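Local coordinates for LasR-specific antiactivator QslA domain-containing protein (PDB 4NG2) that probably acts as an antiactivator of quorum sensing in Pseudomonas aeruginosa by binding the transcriptional regulator LasR, at residues 54-58 and 90-94; 77-82 and 94-99. All coordinates share one frame; numbering follows the deposited sequence.

Contact 1 (54-58 and 90-94); sequences AIDKG and QKTAF
Phe94 reaches from helix 88-107 across to the backbone of helix 52-66 and meets it mainly at Gly58. Its CB lies 4.0 Å from Ala54 O. With CG anti to the backbone N (chi1 165°), the ring swings out beside the facing helix, and CG already approaches the CA of Gly58. CD2 comes closest, 3.3 Å from Gly58 CA, and also lies near Gly58 N; one bond further, CE2 stands 3.7 Å from Lys57 O. The ring meets these backbone atoms obliquely. Because Gly58 has no side chain, the two backbones can come together here, with the CA atoms of Gly58 and Phe94 4.2 Å apart.

One turn earlier the packing is mostly apolar. The small methyl of Ala54 touches Ala93 CB at 3.8 Å and also packs on the CB and carbonyl oxygen of Gln90, whose amide OE1 is hydrogen-bonded to Thr87. Ile55 leaves its backbone heading away from the other helix, yet CD1 curls back to 3.4 Å from Ala93 O and also rests on the methyl of Ala93. Beyond it, Ile55 packs on Val32 and Ile34 of strand 31-34.

The segment axes approach to 7.8 Å and cross at -41°, a close helix-helix packing through alanine and glycine in the buried core of the QslA fold.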
loop_
_atom_site.group_PDB
_atom_site.type_symbol
_atom_site.label_atom_id
_atom_site.label_comp_id
_atom_site.label_asym_id
_atom_site.label_seq_id
_atom_site.Cartn_x
_atom_site.Cartn_y
_atom_site.Cartn_z
ATOM N N ALA E 54 -3.359 5.154 -19.106
ATOM C CA ALA E 54 -2.913 3.930 -18.444
ATOM C C ALA E 54 -4.036 3.394 -17.572
ATOM O O ALA E 54 -4.301 2.209 -17.564
ATOM C CB ALA E 54 -1.648 4.156 -17.632
ATOM N N ILE E 55 -4.733 4.261 -16.853
ATOM C CA ILE E 55 -5.827 3.773 -16.010
ATOM C C ILE E 55 -6.854 3.022 -16.869
ATOM O O ILE E 55 -7.151 1.838 -16.623
ATOM C CB ILE E 55 -6.485 4.912 -15.154
ATOM C CG1 ILE E 55 -5.508 5.410 -14.079
ATOM C CG2 ILE E 55 -7.778 4.435 -14.482
ATOM C CD1 ILE E 55 -5.412 4.501 -12.879
ATOM N N ASP E 56 -7.370 3.678 -17.900
ATOM C CA ASP E 56 -8.337 3.002 -18.773
ATOM C C ASP E 56 -7.823 1.722 -19.441
ATOM O O ASP E 56 -8.598 0.795 -19.659
ATOM C CB ASP E 56 -8.930 3.960 -19.806
ATOM C CG ASP E 56 -9.769 5.066 -19.164
ATOM O OD1 ASP E 56 -10.542 4.777 -18.205
ATOM O OD2 ASP E 56 -9.652 6.226 -19.629
ATOM N N LYS E 57 -6.534 1.645 -19.753
ATOM C CA LYS E 57 -6.024 0.418 -20.356
ATOM C C LYS E 57 -6.133 -0.719 -19.361
ATOM O O LYS E 57 -6.455 -1.846 -19.716
ATOM C CB LYS E 57 -4.581 0.559 -20.865
ATOM C CG LYS E 57 -4.124 -0.633 -21.740
ATOM C CD LYS E 57 -2.660 -0.516 -22.196
ATOM C CE LYS E 57 -2.402 0.756 -23.018
ATOM N NZ LYS E 57 -1.058 0.744 -23.682
ATOM N N GLY E 58 -5.872 -0.415 -18.102
ATOM C CA GLY E 58 -6.053 -1.408 -17.059
ATOM C C GLY E 58 -7.513 -1.752 -16.793
ATOM O O GLY E 58 -7.818 -2.887 -16.432
ATOM N N GLN E 90 3.158 4.287 -15.381
ATOM C CA GLN E 90 1.975 3.824 -16.072
ATOM C C GLN E 90 1.683 2.388 -15.724
ATOM O O GLN E 90 0.531 1.999 -15.617
ATOM C CB GLN E 90 2.139 3.960 -17.572
ATOM C CG GLN E 90 2.092 5.371 -18.043
ATOM C CD GLN E 90 2.283 5.422 -19.530
ATOM O OE1 GLN E 90 3.417 5.323 -20.027
ATOM N NE2 GLN E 90 1.168 5.536 -20.270
ATOM N N LYS E 91 2.729 1.589 -15.568
ATOM C CA LYS E 91 2.520 0.192 -15.238
ATOM C C LYS E 91 1.701 0.122 -13.958
ATOM O O LYS E 91 0.769 -0.673 -13.850
ATOM C CB LYS E 91 3.846 -0.560 -15.075
ATOM C CG LYS E 91 4.638 -0.761 -16.356
ATOM C CD LYS E 91 6.035 -1.346 -16.057
ATOM C CE LYS E 91 6.933 -1.353 -17.306
ATOM N NZ LYS E 91 6.320 -2.083 -18.433
ATOM N N THR E 92 2.027 0.957 -12.982
ATOM C CA THR E 92 1.341 0.825 -11.710
ATOM C C THR E 92 -0.055 1.421 -11.791
ATOM O O THR E 92 -0.933 1.015 -11.051
ATOM C CB THR E 92 2.151 1.390 -10.511
ATOM O OG1 THR E 92 2.479 2.761 -10.735
ATOM C CG2 THR E 92 3.425 0.616 -10.338
ATOM N N ALA E 93 -0.267 2.373 -12.694
ATOM C CA ALA E 93 -1.612 2.895 -12.898
ATOM C C ALA E 93 -2.472 1.803 -13.497
ATOM O O ALA E 93 -3.633 1.629 -13.120
ATOM C CB ALA E 93 -1.593 4.115 -13.790
ATOM N N PHE E 94 -1.885 1.049 -14.420
ATOM C CA PHE E 94 -2.579 -0.057 -15.054
ATOM C C PHE E 94 -2.866 -1.156 -14.041
ATOM O O PHE E 94 -3.918 -1.778 -14.088
ATOM C CB PHE E 94 -1.746 -0.592 -16.226
ATOM C CG PHE E 94 -2.185 -1.933 -16.731
ATOM C CD1 PHE E 94 -1.883 -3.084 -16.035
ATOM C CD2 PHE E 94 -2.907 -2.040 -17.903
ATOM C CE1 PHE E 94 -2.289 -4.329 -16.492
ATOM C CE2 PHE E 94 -3.323 -3.287 -18.370
ATOM C CZ PHE E 94 -3.008 -4.439 -17.651
#

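Contact 2 (77-82 and 94-99); sequences AFAFGR and FEVAFL
Phe78 and Phe98 form an edge-to-face (T-shaped) pair, the edge of Phe78 directed at the face of Phe98 with centroids 5.1 Å apart and planes at 65°. Phe78 CB adds a CH-pi contact over the same ring, 4.1 Å from its centroid. Phe94 completes the aromatic cluster, its CE1 3.9 Å from Phe78 CD1 in an oblique pairing.

Backbone packing accounts for one face of Phe94: Gly81 C and Arg82 N lie over it, the latter 3.5 Å from CZ, where the lack of a side chain on Gly81 lets the ring come close.

The charged contact borders this cluster. Arg82, bent at chi3, turns its guanidinium toward Glu95, and NH1 donates to OE2 at 2.7 Å, with an N-H...O angle of 160°. The acceptor lies in the guanidinium plane, while the carboxylate is turned 44° from it. Aliphatic Glu95 CG packs on Phe78 CZ, 3.8 Å away.

Arg82 and Glu95 also form salt bridges with Glu95 and Arg82 of the second subunit, which probably helps offset the close approach of the two Arg82 NH1 atoms. The two roughly antiparallel helix segments thus join an aromatic core to a reciprocal ionic network at the interface with the second subunit.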
loop_
_atom_site.group_PDB
_atom_site.type_symbol
_atom_site.label_atom_id
_atom_site.label_comp_id
_atom_site.label_asym_id
_atom_site.label_seq_id
_atom_site.Cartn_x
_atom_site.Cartn_y
_atom_site.Cartn_z
ATOM N N ALA E 77 -3.381 -11.836 -19.266
ATOM C CA ALA E 77 -3.961 -10.573 -19.709
ATOM C C ALA E 77 -3.323 -9.441 -18.956
ATOM O O ALA E 77 -3.110 -8.348 -19.483
ATOM C CB ALA E 77 -5.467 -10.551 -19.499
ATOM N N PHE E 78 -3.034 -9.708 -17.699
ATOM C CA PHE E 78 -2.416 -8.717 -16.846
ATOM C C PHE E 78 -0.960 -8.497 -17.287
ATOM O O PHE E 78 -0.542 -7.361 -17.504
ATOM C CB PHE E 78 -2.541 -9.195 -15.396
ATOM C CG PHE E 78 -1.848 -8.347 -14.417
ATOM C CD1 PHE E 78 -2.454 -7.218 -13.912
ATOM C CD2 PHE E 78 -0.585 -8.681 -13.981
ATOM C CE1 PHE E 78 -1.798 -6.420 -12.977
ATOM C CE2 PHE E 78 0.071 -7.902 -13.054
ATOM C CZ PHE E 78 -0.529 -6.771 -12.550
ATOM N N ALA E 79 -0.210 -9.580 -17.474
ATOM C CA ALA E 79 1.188 -9.480 -17.877
ATOM C C ALA E 79 1.342 -8.836 -19.226
ATOM O O ALA E 79 2.214 -7.969 -19.404
ATOM C CB ALA E 79 1.865 -10.832 -17.882
ATOM N N PHE E 80 0.513 -9.225 -20.188
ATOM C CA PHE E 80 0.651 -8.605 -21.505
ATOM C C PHE E 80 0.194 -7.165 -21.531
ATOM O O PHE E 80 0.808 -6.337 -22.196
ATOM C CB PHE E 80 0.009 -9.442 -22.615
ATOM C CG PHE E 80 0.911 -10.523 -23.114
ATOM C CD1 PHE E 80 0.968 -11.755 -22.462
ATOM C CD2 PHE E 80 1.763 -10.289 -24.181
ATOM C CE1 PHE E 80 1.817 -12.762 -22.893
ATOM C CE2 PHE E 80 2.632 -11.301 -24.619
ATOM C CZ PHE E 80 2.651 -12.540 -23.965
ATOM N N GLY E 81 -0.858 -6.856 -20.780
ATOM C CA GLY E 81 -1.338 -5.485 -20.693
ATOM C C GLY E 81 -0.366 -4.511 -20.047
ATOM O O GLY E 81 -0.143 -3.421 -20.576
ATOM N N ARG E 82 0.198 -4.891 -18.902
ATOM C CA ARG E 82 1.175 -4.034 -18.216
ATOM C C ARG E 82 2.425 -3.810 -19.077
ATOM O O ARG E 82 2.949 -2.699 -19.162
ATOM C CB ARG E 82 1.588 -4.671 -16.889
ATOM C CG ARG E 82 2.428 -3.767 -16.033
ATOM C CD ARG E 82 2.850 -4.475 -14.767
ATOM N NE ARG E 82 3.467 -5.774 -15.028
ATOM C CZ ARG E 82 3.850 -6.597 -14.064
ATOM N NH1 ARG E 82 3.673 -6.231 -12.805
ATOM N NH2 ARG E 82 4.398 -7.774 -14.337
ATOM N N PHE E 94 -1.885 1.049 -14.420
ATOM C CA PHE E 94 -2.579 -0.057 -15.054
ATOM C C PHE E 94 -2.866 -1.156 -14.041
ATOM O O PHE E 94 -3.918 -1.778 -14.088
ATOM C CB PHE E 94 -1.746 -0.592 -16.226
ATOM C CG PHE E 94 -2.185 -1.933 -16.731
ATOM C CD1 PHE E 94 -1.883 -3.084 -16.035
ATOM C CD2 PHE E 94 -2.907 -2.040 -17.903
ATOM C CE1 PHE E 94 -2.289 -4.329 -16.492
ATOM C CE2 PHE E 94 -3.323 -3.287 -18.370
ATOM C CZ PHE E 94 -3.008 -4.439 -17.651
ATOM N N GLU E 95 -1.938 -1.419 -13.133
ATOM C CA GLU E 95 -2.151 -2.491 -12.163
ATOM C C GLU E 95 -3.276 -2.137 -11.207
ATOM O O GLU E 95 -4.128 -2.972 -10.896
ATOM C CB GLU E 95 -0.896 -2.747 -11.336
ATOM C CG GLU E 95 0.323 -3.134 -12.133
ATOM C CD GLU E 95 1.554 -3.302 -11.261
ATOM O OE1 GLU E 95 1.630 -2.687 -10.164
ATOM O OE2 GLU E 95 2.449 -4.059 -11.676
ATOM N N VAL E 96 -3.244 -0.895 -10.723
ATOM C CA VAL E 96 -4.252 -0.407 -9.801
ATOM C C VAL E 96 -5.635 -0.473 -10.470
ATOM O O VAL E 96 -6.574 -0.991 -9.884
ATOM C CB VAL E 96 -3.921 1.018 -9.250
ATOM C CG1 VAL E 96 -5.100 1.594 -8.483
ATOM C CG2 VAL E 96 -2.720 0.961 -8.334
ATOM N N ALA E 97 -5.748 -0.005 -11.710
ATOM C CA ALA E 97 -7.043 -0.007 -12.398
ATOM C C ALA E 97 -7.577 -1.422 -12.608
ATOM O O ALA E 97 -8.713 -1.722 -12.261
ATOM C CB ALA E 97 -6.953 0.725 -13.720
ATOM N N PHE E 98 -6.731 -2.285 -13.165
ATOM C CA PHE E 98 -7.083 -3.670 -13.500
ATOM C C PHE E 98 -7.542 -4.439 -12.255
ATOM O O PHE E 98 -8.500 -5.229 -12.295
ATOM C CB PHE E 98 -5.850 -4.315 -14.140
ATOM C CG PHE E 98 -5.999 -5.754 -14.509
ATOM C CD1 PHE E 98 -5.964 -6.740 -13.543
ATOM C CD2 PHE E 98 -6.092 -6.135 -15.849
ATOM C CE1 PHE E 98 -6.073 -8.093 -13.900
ATOM C CE2 PHE E 98 -6.192 -7.480 -16.221
ATOM C CZ PHE E 98 -6.178 -8.460 -15.252
ATOM N N LEU E 99 -6.860 -4.205 -11.141
ATOM C CA LEU E 99 -7.180 -4.918 -9.910
ATOM C C LEU E 99 -8.445 -4.357 -9.264
ATOM O O LEU E 99 -9.258 -5.106 -8.753
ATOM C CB LEU E 99 -5.980 -4.925 -8.959
ATOM C CG LEU E 99 -4.961 -6.005 -9.361
ATOM C CD1 LEU E 99 -3.538 -5.698 -8.908
ATOM C CD2 LEU E 99 -5.395 -7.358 -8.835
#

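In the fold
From the N terminus, the chain passes through helix 19-25 and the hairpin of strands 31-34 and 43-46 before entering helix 52-66, where contact 1 begins. Helix 74-83 follows and supplies the first half of contact 2; the chain then turns into helix 88-107, which closes both. Contact 1 closes the longer loop, with 31 residues between its segments, and contact 2 the shorter, with 11. Their segments alternate along the chain, so the two loops cross, and Phe94 belongs to both. Their centres lie about 7 Å apart. Helix 88-107 thus ties helices 52-66 and 74-83 together, and Gly58 O of contact 1 packs against Phe98 CB of contact 2.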